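PDB 7JVH: glycoside Hydrolase Family 43_12 from Metagenome, which probably hydrolyses glycosidic bonds of arabinose- or xylose-containing plant polysaccharides, as other glycoside hydrolases of family 43 do. Local coordinates for residues T31-T36 / Y395-M400; F89-T92 / N96-Q99; M137-F142 / G148-K153; L339-S344 / P348-G353; N525-Y530 / K536-G541. All blocks are in the same frame, centred on the assembly; numbering follows the deposited sequence.

In the fold
The chain starts in the C-terminal sandwich domain, where strand 28-37 joins a sheet of later strands. In contact 1 a side chain from residues 395-400 meets this strand and closes a loop of some 360 residues. Contacts 2, 3 and 4 are nested inside that loop and follow one another in series. Each closes a short beta hairpin, and each lies in a different four-stranded blade of the beta-propeller characteristic of family 43. Contact 5 comes after contact 1 has closed and forms a hairpin in the sheet that also holds strand 28-37. None of the contacts cross. Contacts 1 and 2 touch through Tyr395 and Gln99, where the sandwich side meets the propeller.

Contact 1: residues T31-T36 / Y395-M400; sequences TNFTYT and YRWVAM
Phe33 and Trp397 form a T-shaped aromatic pair. The outer edge of the indole is directed at the face of the phenyl ring. The ring planes stand at 86°, and the centroids of the Phe33 ring and the Trp397 six-membered ring are 5.3 Å apart. Trp397 CH2 does the touching. It sits above the phenyl face, shifted toward the rim, 3.5 Å from Phe33 CD1. The CA atoms of Phe33 and Trp397 are 11.1 Å apart, so the contact is made by side chains alone. Phe33 carries CG anti to its own N (chi1 -165°), which sends the ring off the strand to meet the indole.

Polar bonds lie to the side of this pair. Trp397 NE1 bonds to Tyr384 OH, which should limit rotation of the indole. Thr34 OG1 donates to Asn32 OD1 at 2.9 Å, on a lone pair in the carbonyl plane. Thr31 and Asn32 form a classic beta bulge opposite Thr448.

The two rings are buried between the sheets of the sandwich. Phe33 comes from strand 28-37 of one sheet and also touches Thr447 of strand 442-451. Both rings meet Met563 of strand 560-566 in the other sheet, and Trp397 touches Leu434 of strand 433-437.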
# COMPACT_ATOMS: atom_id res chain seq x y z
N THR A 31 17.03 -13.21 -14.44
CA THR A 31 17.48 -12.34 -15.53
C THR A 31 16.35 -11.44 -16.05
O THR A 31 16.62 -10.46 -16.73
CB THR A 31 18.04 -13.19 -16.69
OG1 THR A 31 18.73 -12.36 -17.61
CG2 THR A 31 16.93 -13.88 -17.43
N ASN A 32 15.10 -11.82 -15.76
CA ASN A 32 13.91 -11.07 -16.14
C ASN A 32 12.75 -11.24 -15.17
O ASN A 32 12.57 -12.31 -14.58
CB ASN A 32 13.41 -11.50 -17.52
CG ASN A 32 12.13 -10.79 -17.93
OD1 ASN A 32 11.05 -11.37 -17.96
ND2 ASN A 32 12.25 -9.50 -18.22
N PHE A 33 11.96 -10.17 -15.02
CA PHE A 33 10.59 -10.27 -14.53
C PHE A 33 9.69 -9.43 -15.42
O PHE A 33 10.01 -8.28 -15.72
CB PHE A 33 10.46 -9.80 -13.06
CG PHE A 33 9.16 -10.22 -12.43
CD1 PHE A 33 8.03 -9.43 -12.54
CD2 PHE A 33 9.07 -11.41 -11.74
CE1 PHE A 33 6.82 -9.83 -11.96
CE2 PHE A 33 7.87 -11.81 -11.14
CZ PHE A 33 6.74 -11.02 -11.27
N THR A 34 8.56 -10.01 -15.84
CA THR A 34 7.56 -9.31 -16.64
C THR A 34 6.22 -9.40 -15.94
O THR A 34 5.81 -10.49 -15.54
CB THR A 34 7.44 -9.90 -18.09
OG1 THR A 34 8.71 -9.83 -18.73
CG2 THR A 34 6.44 -9.14 -18.91
N TYR A 35 5.55 -8.25 -15.80
CA TYR A 35 4.22 -8.16 -15.23
C TYR A 35 3.31 -7.43 -16.21
O TYR A 35 3.62 -6.32 -16.65
CB TYR A 35 4.26 -7.41 -13.89
CG TYR A 35 2.89 -7.11 -13.30
CD1 TYR A 35 2.19 -8.07 -12.57
CD2 TYR A 35 2.29 -5.87 -13.48
CE1 TYR A 35 0.94 -7.80 -12.04
CE2 TYR A 35 1.04 -5.58 -12.95
CZ TYR A 35 0.37 -6.55 -12.22
OH TYR A 35 -0.88 -6.27 -11.70
N THR A 36 2.18 -8.08 -16.56
CA THR A 36 1.20 -7.56 -17.51
C THR A 36 -0.18 -7.54 -16.89
O THR A 36 -0.73 -8.60 -16.58
CB THR A 36 1.19 -8.38 -18.85
OG1 THR A 36 2.45 -8.25 -19.51
CG2 THR A 36 0.07 -7.89 -19.78
N TYR A 395 11.91 1.44 -7.47
CA TYR A 395 11.29 1.61 -6.14
C TYR A 395 9.96 0.89 -5.92
O TYR A 395 9.37 1.03 -4.84
CB TYR A 395 11.05 3.09 -5.84
CG TYR A 395 12.27 3.98 -5.79
CD1 TYR A 395 13.30 3.72 -4.90
CD2 TYR A 395 12.36 5.12 -6.59
CE1 TYR A 395 14.41 4.56 -4.83
CE2 TYR A 395 13.45 5.96 -6.53
CZ TYR A 395 14.47 5.67 -5.65
OH TYR A 395 15.56 6.50 -5.61
N ARG A 396 9.47 0.17 -6.93
CA ARG A 396 8.25 -0.65 -6.82
C ARG A 396 8.50 -2.00 -6.17
O ARG A 396 7.55 -2.66 -5.74
CB ARG A 396 7.64 -0.92 -8.19
CG ARG A 396 6.67 0.13 -8.66
CD ARG A 396 6.32 -0.10 -10.12
NE ARG A 396 7.49 0.08 -10.98
CZ ARG A 396 7.44 0.25 -12.29
NH1 ARG A 396 6.28 0.20 -12.92
NH2 ARG A 396 8.56 0.41 -12.97
N TRP A 397 9.77 -2.42 -6.14
CA TRP A 397 10.18 -3.70 -5.61
C TRP A 397 10.37 -3.63 -4.11
O TRP A 397 11.13 -2.81 -3.62
CB TRP A 397 11.44 -4.16 -6.30
CG TRP A 397 11.18 -4.46 -7.73
CD1 TRP A 397 11.46 -3.67 -8.80
CD2 TRP A 397 10.54 -5.64 -8.25
NE1 TRP A 397 11.04 -4.28 -9.95
CE2 TRP A 397 10.47 -5.49 -9.64
CE3 TRP A 397 10.01 -6.79 -7.66
CZ2 TRP A 397 9.91 -6.46 -10.47
CZ3 TRP A 397 9.45 -7.76 -8.49
CH2 TRP A 397 9.41 -7.59 -9.88
N VAL A 398 9.66 -4.50 -3.39
CA VAL A 398 9.71 -4.57 -1.93
C VAL A 398 10.09 -5.98 -1.48
O VAL A 398 9.92 -6.96 -2.23
CB VAL A 398 8.35 -4.20 -1.31
CG1 VAL A 398 8.02 -2.73 -1.58
CG2 VAL A 398 7.22 -5.11 -1.81
N ALA A 399 10.60 -6.07 -0.25
CA ALA A 399 10.86 -7.33 0.43
C ALA A 399 9.94 -7.38 1.64
O ALA A 399 9.44 -6.35 2.09
CB ALA A 399 12.31 -7.40 0.86
N MSE A 400 9.67 -8.59 2.15
CA MSE A 400 8.87 -8.78 3.34
C MSE A 400 9.79 -8.83 4.56
O MSE A 400 10.71 -9.63 4.60
CB MSE A 400 8.06 -10.07 3.24
CG MSE A 400 6.96 -10.04 2.19
SE MSE A 400 5.60 -8.69 2.61
CE MSE A 400 5.18 -8.95 4.52

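Contact 2: residues F89-T92 / N96-Q99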
# COMPACT_ATOMS: atom_id res chain seq x y z
N PHE A 89 5.48 9.52 -3.87
CA PHE A 89 5.33 9.92 -5.27
C PHE A 89 5.35 11.43 -5.40
O PHE A 89 4.83 12.13 -4.54
CB PHE A 89 4.04 9.34 -5.84
CG PHE A 89 3.96 7.84 -5.76
CD1 PHE A 89 3.41 7.23 -4.65
CD2 PHE A 89 4.44 7.04 -6.80
CE1 PHE A 89 3.32 5.84 -4.56
CE2 PHE A 89 4.37 5.66 -6.71
CZ PHE A 89 3.81 5.06 -5.59
N HIS A 90 5.98 11.93 -6.47
CA HIS A 90 6.06 13.36 -6.79
C HIS A 90 5.37 13.66 -8.12
O HIS A 90 5.45 12.88 -9.05
CB HIS A 90 7.52 13.84 -6.80
CG HIS A 90 7.74 15.14 -7.49
ND1 HIS A 90 8.10 15.23 -8.82
CD2 HIS A 90 7.67 16.42 -7.04
CE1 HIS A 90 8.23 16.51 -9.15
NE2 HIS A 90 7.98 17.25 -8.09
N SER A 91 4.67 14.80 -8.18
CA SER A 91 3.94 15.26 -9.37
C SER A 91 3.73 16.78 -9.35
O SER A 91 3.53 17.37 -8.29
CB SER A 91 2.59 14.55 -9.45
OG SER A 91 1.78 15.05 -10.51
N THR A 92 3.77 17.39 -10.53
CA THR A 92 3.48 18.82 -10.68
C THR A 92 2.07 19.09 -11.18
O THR A 92 1.65 20.24 -11.22
CB THR A 92 4.48 19.50 -11.63
OG1 THR A 92 4.47 18.82 -12.89
CG2 THR A 92 5.87 19.47 -11.05
N ASN A 96 0.36 12.80 -13.45
CA ASN A 96 1.61 12.10 -13.81
C ASN A 96 2.51 12.06 -12.59
O ASN A 96 3.03 13.09 -12.19
CB ASN A 96 2.24 12.72 -15.05
CG ASN A 96 1.23 12.85 -16.16
OD1 ASN A 96 0.91 11.89 -16.84
ND2 ASN A 96 0.68 14.04 -16.32
N TRP A 97 2.70 10.86 -12.05
CA TRP A 97 3.49 10.70 -10.81
C TRP A 97 4.77 9.89 -11.06
O TRP A 97 4.74 8.96 -11.85
CB TRP A 97 2.63 9.98 -9.79
CG TRP A 97 1.40 10.72 -9.38
CD1 TRP A 97 0.17 10.65 -9.95
CD2 TRP A 97 1.28 11.60 -8.26
NE1 TRP A 97 -0.71 11.43 -9.26
CE2 TRP A 97 -0.05 12.03 -8.23
CE3 TRP A 97 2.17 12.07 -7.30
CZ2 TRP A 97 -0.52 12.92 -7.27
CZ3 TRP A 97 1.71 12.95 -6.35
CH2 TRP A 97 0.38 13.36 -6.34
N VAL A 98 5.83 10.32 -10.40
CA VAL A 98 7.12 9.62 -10.34
C VAL A 98 7.34 9.22 -8.88
O VAL A 98 7.26 10.06 -7.97
CB VAL A 98 8.27 10.54 -10.82
CG1 VAL A 98 9.62 9.83 -10.73
CG2 VAL A 98 8.03 11.02 -12.24
N GLN A 99 7.62 7.92 -8.65
CA GLN A 99 8.04 7.45 -7.33
C GLN A 99 9.48 7.90 -7.13
O GLN A 99 10.38 7.51 -7.88
CB GLN A 99 7.93 5.92 -7.19
CG GLN A 99 8.34 5.43 -5.80
CD GLN A 99 7.81 4.05 -5.42
OE1 GLN A 99 7.31 3.31 -6.25
NE2 GLN A 99 7.93 3.70 -4.14
O HOH W 1 4.15 15.35 -12.95
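His90 and Val98 exchange two backbone hydrogen bonds. His90 N donates to Val98 O at 2.7 Å, and Val98 N donates to His90 O at 2.9 Å. Both bonds are nearly straight. Phe89 and Gln99 form the adjoining non-hydrogen-bonded pair, with Phe89 CE2 3.6 Å from Gln99 CB.

Nearer the turn, Asn96 O has two donors. Ser91 OG, carried there by a chi1 of 174°, reaches it at 2.9 Å from above the carbonyl plane. Water 1 donates to Asn96 O at 2.6 Å and accepts from Thr92 N at 3.2 Å, so it links the two chain segments beyond the last backbone pair. Ser91 OG also bonds to the N atoms of Asp93 and Leu94 in the turn.

Ser91 CB lies over the face of the Trp97 indole, 3.5 Å from the centroid of its six-membered ring. Phe89 CB touches the same ring at Trp97 CE3. An alanine in place of Trp97 would probably leave a gap beside Ser91 CB and Phe89 CB and deprive Leu94 O of its weak bond from the indole NE1.

Several side chains have polar partners outside the hairpin. Asn96 bonds to Lys370 N and Glu368 O, His90 NE2 to Asp72 OD1, and Gln99 NE2 to Gly101 O. This is an antiparallel beta hairpin joining the last two strands of a four-stranded propeller blade.

Contact 3: residues M137-F142 / G148-K153; sequences MITTEF and GNMVVK
Thr139 and Met150 pair near the middle of an antiparallel beta hairpin, made by the two central strands of a propeller blade. Thr139 N donates to Met150 O at 2.9 Å, and Met150 N donates to Thr139 O at 2.8 Å. A like pair of bonds joins Met137 with Val152. Glu141 and Gly148 also bond both ways, but from above the carbonyl planes, and the bond from Gly148 N is bent. Gly148 has backbone angles that call for glycine, since a side chain would press on the preceding carbonyl oxygen. The strand segments cross at 142°, which reflects the twist of the blade.

Side chains alternate between the two faces. On one, Met137 CB packs on Val152 CG2 at 3.5 Å. Thr139 CG2 lies beside the selenium of Met150, a selenomethionine, and the two side chains point the same way. On the other, Ile138 CB touches Val151 CG2 at 3.8 Å. Thr140 OG1 donates to Asn149 OD1, though the modelled length is doubtfully short.

An outer shell backs these groups. Asn149 ND2 bonds to Phe169 O and Gly171 O, which should hold its amide beside Thr140. Thr139 OG1 bonds to Ala123 O of the neighbouring strand 120-129.

Met150 takes its CG between backbone N and carbonyl carbon (chi1 64°) and bends further along the chain. Its CE ends 3.9 Å from Glu141 OE1.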
# COMPACT_ATOMS: atom_id res chain seq x y z
N MSE A 137 6.73 13.45 7.92
CA MSE A 137 5.99 12.22 7.68
C MSE A 137 5.68 11.59 9.04
O MSE A 137 6.59 11.12 9.73
CB MSE A 137 6.81 11.27 6.79
CG MSE A 137 5.98 10.22 6.09
SE MSE A 137 5.27 8.88 7.32
CE MSE A 137 3.43 9.35 7.33
N ILE A 138 4.40 11.61 9.43
CA ILE A 138 3.97 11.12 10.73
C ILE A 138 3.02 9.92 10.59
O ILE A 138 2.07 9.95 9.82
CB ILE A 138 3.33 12.25 11.56
CG1 ILE A 138 3.12 11.81 13.01
CG2 ILE A 138 2.00 12.70 10.96
CD1 ILE A 138 2.62 12.93 13.91
N THR A 139 3.28 8.87 11.38
CA THR A 139 2.55 7.61 11.31
C THR A 139 2.62 6.80 12.61
O THR A 139 3.27 7.22 13.57
CB THR A 139 3.10 6.77 10.14
OG1 THR A 139 2.28 5.62 9.94
CG2 THR A 139 4.52 6.34 10.41
N THR A 140 1.94 5.65 12.62
CA THR A 140 2.05 4.67 13.70
C THR A 140 2.81 3.45 13.17
O THR A 140 2.45 2.87 12.13
CB THR A 140 0.67 4.21 14.20
OG1 THR A 140 -0.17 5.35 14.41
CG2 THR A 140 0.78 3.48 15.51
N GLU A 141 3.87 3.08 13.88
CA GLU A 141 4.75 1.98 13.49
C GLU A 141 4.62 0.86 14.54
O GLU A 141 5.31 0.89 15.53
CB GLU A 141 6.20 2.47 13.36
CG GLU A 141 7.25 1.37 13.20
CD GLU A 141 8.58 1.88 12.70
OE1 GLU A 141 8.75 1.95 11.49
OE2 GLU A 141 9.45 2.21 13.51
N PHE A 142 3.71 -0.09 14.28
CA PHE A 142 3.45 -1.24 15.14
C PHE A 142 4.44 -2.34 14.85
O PHE A 142 4.07 -3.42 14.41
CB PHE A 142 2.01 -1.75 14.95
CG PHE A 142 0.95 -0.86 15.55
CD1 PHE A 142 1.01 -0.50 16.91
CD2 PHE A 142 -0.10 -0.38 14.79
CE1 PHE A 142 0.03 0.31 17.47
CE2 PHE A 142 -1.09 0.43 15.36
CZ PHE A 142 -1.02 0.76 16.70
N GLY A 148 4.90 2.27 17.91
CA GLY A 148 3.91 3.29 18.15
C GLY A 148 4.09 4.53 17.30
O GLY A 148 4.81 4.53 16.30
N ASN A 149 3.38 5.59 17.68
CA ASN A 149 3.30 6.85 16.97
C ASN A 149 4.66 7.55 16.88
O ASN A 149 5.38 7.65 17.88
CB ASN A 149 2.26 7.72 17.66
CG ASN A 149 0.85 7.28 17.33
OD1 ASN A 149 0.53 7.04 16.16
ND2 ASN A 149 -0.01 7.21 18.36
N MSE A 150 4.99 8.02 15.68
CA MSE A 150 6.32 8.54 15.40
C MSE A 150 6.28 9.47 14.19
O MSE A 150 5.40 9.34 13.35
CB MSE A 150 7.31 7.39 15.16
CG MSE A 150 7.00 6.56 13.92
SE MSE A 150 7.93 7.30 12.35
CE MSE A 150 8.95 5.81 11.56
N VAL A 151 7.26 10.37 14.11
CA VAL A 151 7.38 11.29 13.00
C VAL A 151 8.83 11.35 12.50
O VAL A 151 9.77 11.25 13.28
CB VAL A 151 6.86 12.71 13.38
CG1 VAL A 151 7.68 13.33 14.49
CG2 VAL A 151 6.82 13.63 12.17
N VAL A 152 8.99 11.49 11.17
CA VAL A 152 10.29 11.74 10.54
C VAL A 152 10.22 13.03 9.72
O VAL A 152 9.15 13.44 9.26
CB VAL A 152 10.73 10.56 9.64
CG1 VAL A 152 10.82 9.26 10.43
CG2 VAL A 152 9.78 10.37 8.48
N LYS A 153 11.39 13.67 9.54
CA LYS A 153 11.49 15.00 8.95
C LYS A 153 12.55 15.08 7.86
O LYS A 153 13.47 14.28 7.82
CB LYS A 153 11.83 16.03 10.03
CG LYS A 153 10.83 16.08 11.16
CD LYS A 153 10.91 17.36 11.96
CE LYS A 153 12.21 17.56 12.68
NZ LYS A 153 12.17 18.86 13.39

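Contact 4: residues L339-S344 / P348-G353; sequences LPVDWS and PVFENG
Val341 and Phe350 lie side by side and point the same way. Val341 CG2 sits over the centre of the phenyl ring, 4.0 Å from the Phe350 centroid, as a CH-pi contact. CG1 is anti to the backbone N (chi1 166°), which puts CG2 over the ring. Leu339 CB approaches the same ring at its edge, 4.1 Å from Phe350 CD2. Trp343 and Pro348 are also alongside one another. The proline lies flat over one indole face, with Pro348 CD 4.0 Å from the centroid of the Trp343 five-membered ring. Trp343 NE1 bonds to Thr346 O in the turn, which should keep the indole from rotating.

Glu351 crosses Pro340 at about a right angle, with Glu351 OE1 3.4 Å from Pro340 CB. Its other oxygen, OE2, comes 3.6 Å from Asp342 CB. The carboxylates of Glu351 and Asp342 are near but not in contact. The bond from Ser344 N to Asp342 OD1 closes an Asx turn. Ser344 OG adds a second donor, and together they may ease the charge.

The backbones are joined by Asp342 and Val349, which bond both ways, and by Glu351 N to Pro340 O at 2.9 Å. A type II turn runs from Phe350 to Gly353.

Strand 349-350 ends a four-stranded blade beside strand 335-342. Phe350 packs on Ala305 and Leu307 of strand 300-308, while Trp343 meets Tyr251 and Tyr315 edge-to-face and Lys246 by cation-pi.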
# COMPACT_ATOMS: atom_id res chain seq x y z
N LEU A 339 -10.34 12.37 -6.87
CA LEU A 339 -11.59 13.03 -7.30
C LEU A 339 -11.38 14.54 -7.19
O LEU A 339 -10.58 14.96 -6.37
CB LEU A 339 -12.71 12.61 -6.35
CG LEU A 339 -13.50 11.36 -6.71
CD1 LEU A 339 -14.69 11.21 -5.80
CD2 LEU A 339 -13.95 11.42 -8.15
N PRO A 340 -12.05 15.38 -8.00
CA PRO A 340 -11.91 16.82 -7.89
C PRO A 340 -12.73 17.27 -6.68
O PRO A 340 -13.71 16.66 -6.39
CB PRO A 340 -12.53 17.34 -9.18
CG PRO A 340 -12.71 16.13 -10.04
CD PRO A 340 -12.95 15.01 -9.06
N VAL A 341 -12.32 18.34 -6.01
CA VAL A 341 -13.09 18.80 -4.82
C VAL A 341 -13.49 20.26 -4.97
O VAL A 341 -12.62 21.08 -5.13
CB VAL A 341 -12.27 18.57 -3.53
CG1 VAL A 341 -12.87 19.31 -2.35
CG2 VAL A 341 -12.13 17.09 -3.22
N ASP A 342 -14.79 20.56 -4.94
CA ASP A 342 -15.23 21.94 -4.97
C ASP A 342 -15.27 22.47 -3.54
O ASP A 342 -15.97 21.92 -2.69
CB ASP A 342 -16.61 22.06 -5.62
CG ASP A 342 -17.14 23.49 -5.65
OD1 ASP A 342 -16.53 24.40 -5.07
OD2 ASP A 342 -18.19 23.71 -6.27
N TRP A 343 -14.49 23.53 -3.28
CA TRP A 343 -14.48 24.20 -1.99
C TRP A 343 -14.66 25.71 -2.14
O TRP A 343 -14.02 26.48 -1.46
CB TRP A 343 -13.19 23.87 -1.22
CG TRP A 343 -13.38 23.90 0.27
CD1 TRP A 343 -14.44 24.44 0.96
CD2 TRP A 343 -12.47 23.40 1.26
NE1 TRP A 343 -14.25 24.28 2.31
CE2 TRP A 343 -13.05 23.65 2.53
CE3 TRP A 343 -11.23 22.77 1.20
CZ2 TRP A 343 -12.43 23.28 3.72
CZ3 TRP A 343 -10.61 22.40 2.40
CH2 TRP A 343 -11.20 22.68 3.64
N SER A 344 -15.58 26.09 -3.03
CA SER A 344 -15.93 27.48 -3.29
C SER A 344 -16.87 28.05 -2.23
O SER A 344 -17.08 29.26 -2.18
CB SER A 344 -16.56 27.62 -4.68
OG SER A 344 -17.73 26.83 -4.78
N PRO A 348 -16.27 21.42 1.81
CA PRO A 348 -15.74 20.69 0.65
C PRO A 348 -16.71 19.63 0.14
O PRO A 348 -17.24 18.85 0.93
CB PRO A 348 -14.50 20.01 1.23
CG PRO A 348 -14.82 19.80 2.66
CD PRO A 348 -15.65 20.99 3.08
N VAL A 349 -16.91 19.60 -1.18
CA VAL A 349 -17.73 18.63 -1.87
C VAL A 349 -16.78 17.83 -2.75
O VAL A 349 -16.05 18.40 -3.55
CB VAL A 349 -18.75 19.31 -2.79
CG1 VAL A 349 -19.42 18.31 -3.73
CG2 VAL A 349 -19.79 20.07 -1.97
N PHE A 350 -16.88 16.50 -2.64
CA PHE A 350 -16.13 15.56 -3.50
C PHE A 350 -16.97 15.41 -4.76
O PHE A 350 -18.06 14.88 -4.64
CB PHE A 350 -15.99 14.20 -2.80
CG PHE A 350 -14.77 14.06 -1.94
CD1 PHE A 350 -14.75 14.57 -0.66
CD2 PHE A 350 -13.63 13.44 -2.41
CE1 PHE A 350 -13.62 14.46 0.13
CE2 PHE A 350 -12.50 13.34 -1.62
CZ PHE A 350 -12.50 13.85 -0.35
N GLU A 351 -16.50 15.91 -5.90
CA GLU A 351 -17.32 15.85 -7.14
C GLU A 351 -17.66 14.40 -7.47
O GLU A 351 -16.75 13.64 -7.76
CB GLU A 351 -16.67 16.69 -8.23
CG GLU A 351 -16.90 18.18 -8.04
CD GLU A 351 -16.22 19.12 -9.01
OE1 GLU A 351 -15.60 18.64 -9.95
OE2 GLU A 351 -16.31 20.32 -8.81
N ASN A 352 -18.94 14.06 -7.38
CA ASN A 352 -19.51 12.71 -7.60
C ASN A 352 -18.97 11.72 -6.56
O ASN A 352 -18.87 10.56 -6.88
CB ASN A 352 -19.32 12.19 -9.02
CG ASN A 352 -19.64 13.20 -10.09
OD1 ASN A 352 -20.80 13.49 -10.33
ND2 ASN A 352 -18.63 13.72 -10.74
N GLY A 353 -18.68 12.17 -5.35
CA GLY A 353 -18.16 11.28 -4.30
C GLY A 353 -19.26 10.50 -3.64
O GLY A 353 -18.98 9.70 -2.80

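Contact 5: residues N525-Y530 / K536-G541; sequences NYQFSY and KKNIGG
In a beta hairpin at the edge of a sheet of the C-terminal sandwich domain, strands 525-531 and 536-544 meet most regularly at Tyr530 and Lys537. Tyr530 N donates to Lys537 O, and Lys537 N to Tyr530 O, both at 3.0 Å. Ser529 and Asn538 form the next, non-hydrogen-bonded pair.

Beyond them the chain turns a corner at Gly540, and the Gln527 side chain reaches across to Gly540. It bends at chi2 (65°), which turns the amide toward the partner strand. Gln527 NE2 donates to Gly540 O at 2.8 Å and to Phe528 O at 2.7 Å. Both acceptors lie in the amide plane, so the two bonds should fix the rotation of the amide. Phe528 O also accepts from Ile539 N, from above its carbonyl plane, in a long bond of 3.2 Å. The amide of Asn538 stacks on that of Gln527, their planes 9° apart, with Gln527 CD 3.6 Å from Asn538 ND2. A leucine at Gln527 would probably leave Gly540 O without this donor and the amide of Asn538 without its flat partner.

On the face carrying Phe528, Tyr530 and Ile539, the strands pack against strand 469-477, where Leu473 touches both Phe528 and Ile539. Tyr530 CD1 meets Ile539 CG2 at 4.0 Å. At the other end of the ring, Lys537 runs past the phenol, with its CD 3.5 Å from Tyr530 OH.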
# COMPACT_ATOMS: atom_id res chain seq x y z
N ASN A 525 -9.07 -17.81 -10.57
CA ASN A 525 -8.01 -18.79 -10.26
C ASN A 525 -6.65 -18.38 -10.78
O ASN A 525 -6.56 -17.53 -11.65
CB ASN A 525 -8.35 -20.18 -10.80
CG ASN A 525 -9.59 -20.75 -10.16
OD1 ASN A 525 -9.54 -21.29 -9.03
ND2 ASN A 525 -10.69 -20.68 -10.87
N TYR A 526 -5.60 -18.94 -10.19
CA TYR A 526 -4.22 -18.74 -10.61
C TYR A 526 -3.78 -20.05 -11.25
O TYR A 526 -4.06 -21.12 -10.72
CB TYR A 526 -3.32 -18.44 -9.40
CG TYR A 526 -3.45 -17.07 -8.79
CD1 TYR A 526 -4.48 -16.77 -7.91
CD2 TYR A 526 -2.52 -16.08 -9.08
CE1 TYR A 526 -4.59 -15.51 -7.34
CE2 TYR A 526 -2.63 -14.81 -8.52
CZ TYR A 526 -3.67 -14.54 -7.64
OH TYR A 526 -3.80 -13.30 -7.05
N GLN A 527 -3.10 -19.95 -12.40
CA GLN A 527 -2.60 -21.11 -13.14
C GLN A 527 -1.12 -20.87 -13.37
O GLN A 527 -0.73 -19.88 -14.00
CB GLN A 527 -3.31 -21.28 -14.47
CG GLN A 527 -2.68 -22.33 -15.40
CD GLN A 527 -2.76 -23.74 -14.83
OE1 GLN A 527 -3.85 -24.26 -14.68
NE2 GLN A 527 -1.60 -24.38 -14.52
N PHE A 528 -0.30 -21.80 -12.87
CA PHE A 528 1.14 -21.75 -13.00
C PHE A 528 1.58 -22.54 -14.24
O PHE A 528 0.85 -23.38 -14.77
CB PHE A 528 1.78 -22.31 -11.71
CG PHE A 528 1.81 -21.32 -10.58
CD1 PHE A 528 0.70 -21.14 -9.75
CD2 PHE A 528 2.94 -20.56 -10.32
CE1 PHE A 528 0.74 -20.24 -8.70
CE2 PHE A 528 2.97 -19.65 -9.26
CZ PHE A 528 1.87 -19.49 -8.45
N SER A 529 2.79 -22.21 -14.72
CA SER A 529 3.37 -22.85 -15.87
C SER A 529 4.86 -22.64 -15.85
O SER A 529 5.37 -21.75 -15.15
CB SER A 529 2.80 -22.28 -17.18
OG SER A 529 3.25 -20.94 -17.42
N TYR A 530 5.56 -23.46 -16.66
CA TYR A 530 6.99 -23.34 -16.88
C TYR A 530 7.26 -23.51 -18.37
O TYR A 530 6.50 -24.19 -19.06
CB TYR A 530 7.76 -24.39 -16.07
CG TYR A 530 7.51 -25.83 -16.45
CD1 TYR A 530 6.31 -26.45 -16.15
CD2 TYR A 530 8.50 -26.58 -17.09
CE1 TYR A 530 6.09 -27.77 -16.49
CE2 TYR A 530 8.31 -27.92 -17.41
CZ TYR A 530 7.10 -28.51 -17.12
OH TYR A 530 6.87 -29.81 -17.46
N LYS A 536 5.91 -24.38 -23.63
CA LYS A 536 5.25 -23.93 -22.40
C LYS A 536 4.19 -24.94 -21.95
O LYS A 536 3.29 -25.26 -22.72
CB LYS A 536 4.58 -22.58 -22.62
CG LYS A 536 3.83 -22.05 -21.41
CD LYS A 536 3.22 -20.69 -21.69
CE LYS A 536 2.42 -20.18 -20.50
NZ LYS A 536 1.40 -19.19 -20.87
N LYS A 537 4.29 -25.40 -20.70
CA LYS A 537 3.38 -26.37 -20.13
C LYS A 537 2.84 -25.88 -18.80
O LYS A 537 3.58 -25.33 -17.99
CB LYS A 537 4.08 -27.71 -19.89
CG LYS A 537 4.75 -28.31 -21.12
CD LYS A 537 5.71 -29.41 -20.71
CE LYS A 537 6.08 -30.32 -21.88
NZ LYS A 537 7.47 -30.84 -21.74
N ASN A 538 1.54 -26.07 -18.59
CA ASN A 538 0.88 -25.87 -17.31
C ASN A 538 1.40 -26.88 -16.30
O ASN A 538 1.60 -28.03 -16.63
CB ASN A 538 -0.63 -26.04 -17.46
CG ASN A 538 -1.31 -24.80 -17.99
OD1 ASN A 538 -0.68 -23.77 -18.19
ND2 ASN A 538 -2.63 -24.90 -18.21
N ILE A 539 1.63 -26.42 -15.06
CA ILE A 539 1.92 -27.28 -13.92
C ILE A 539 0.92 -26.96 -12.82
O ILE A 539 0.74 -25.81 -12.46
CB ILE A 539 3.38 -27.14 -13.41
CG1 ILE A 539 3.57 -27.97 -12.13
CG2 ILE A 539 3.77 -25.68 -13.18
CD1 ILE A 539 4.95 -28.59 -12.01
N GLY A 540 0.23 -27.99 -12.33
CA GLY A 540 -0.90 -27.83 -11.44
C GLY A 540 -2.10 -27.31 -12.21
O GLY A 540 -1.98 -26.86 -13.36
N GLY A 541 -3.27 -27.37 -11.57
CA GLY A 541 -4.51 -26.90 -12.15
C GLY A 541 -4.81 -25.48 -11.69
O GLY A 541 -3.93 -24.78 -11.19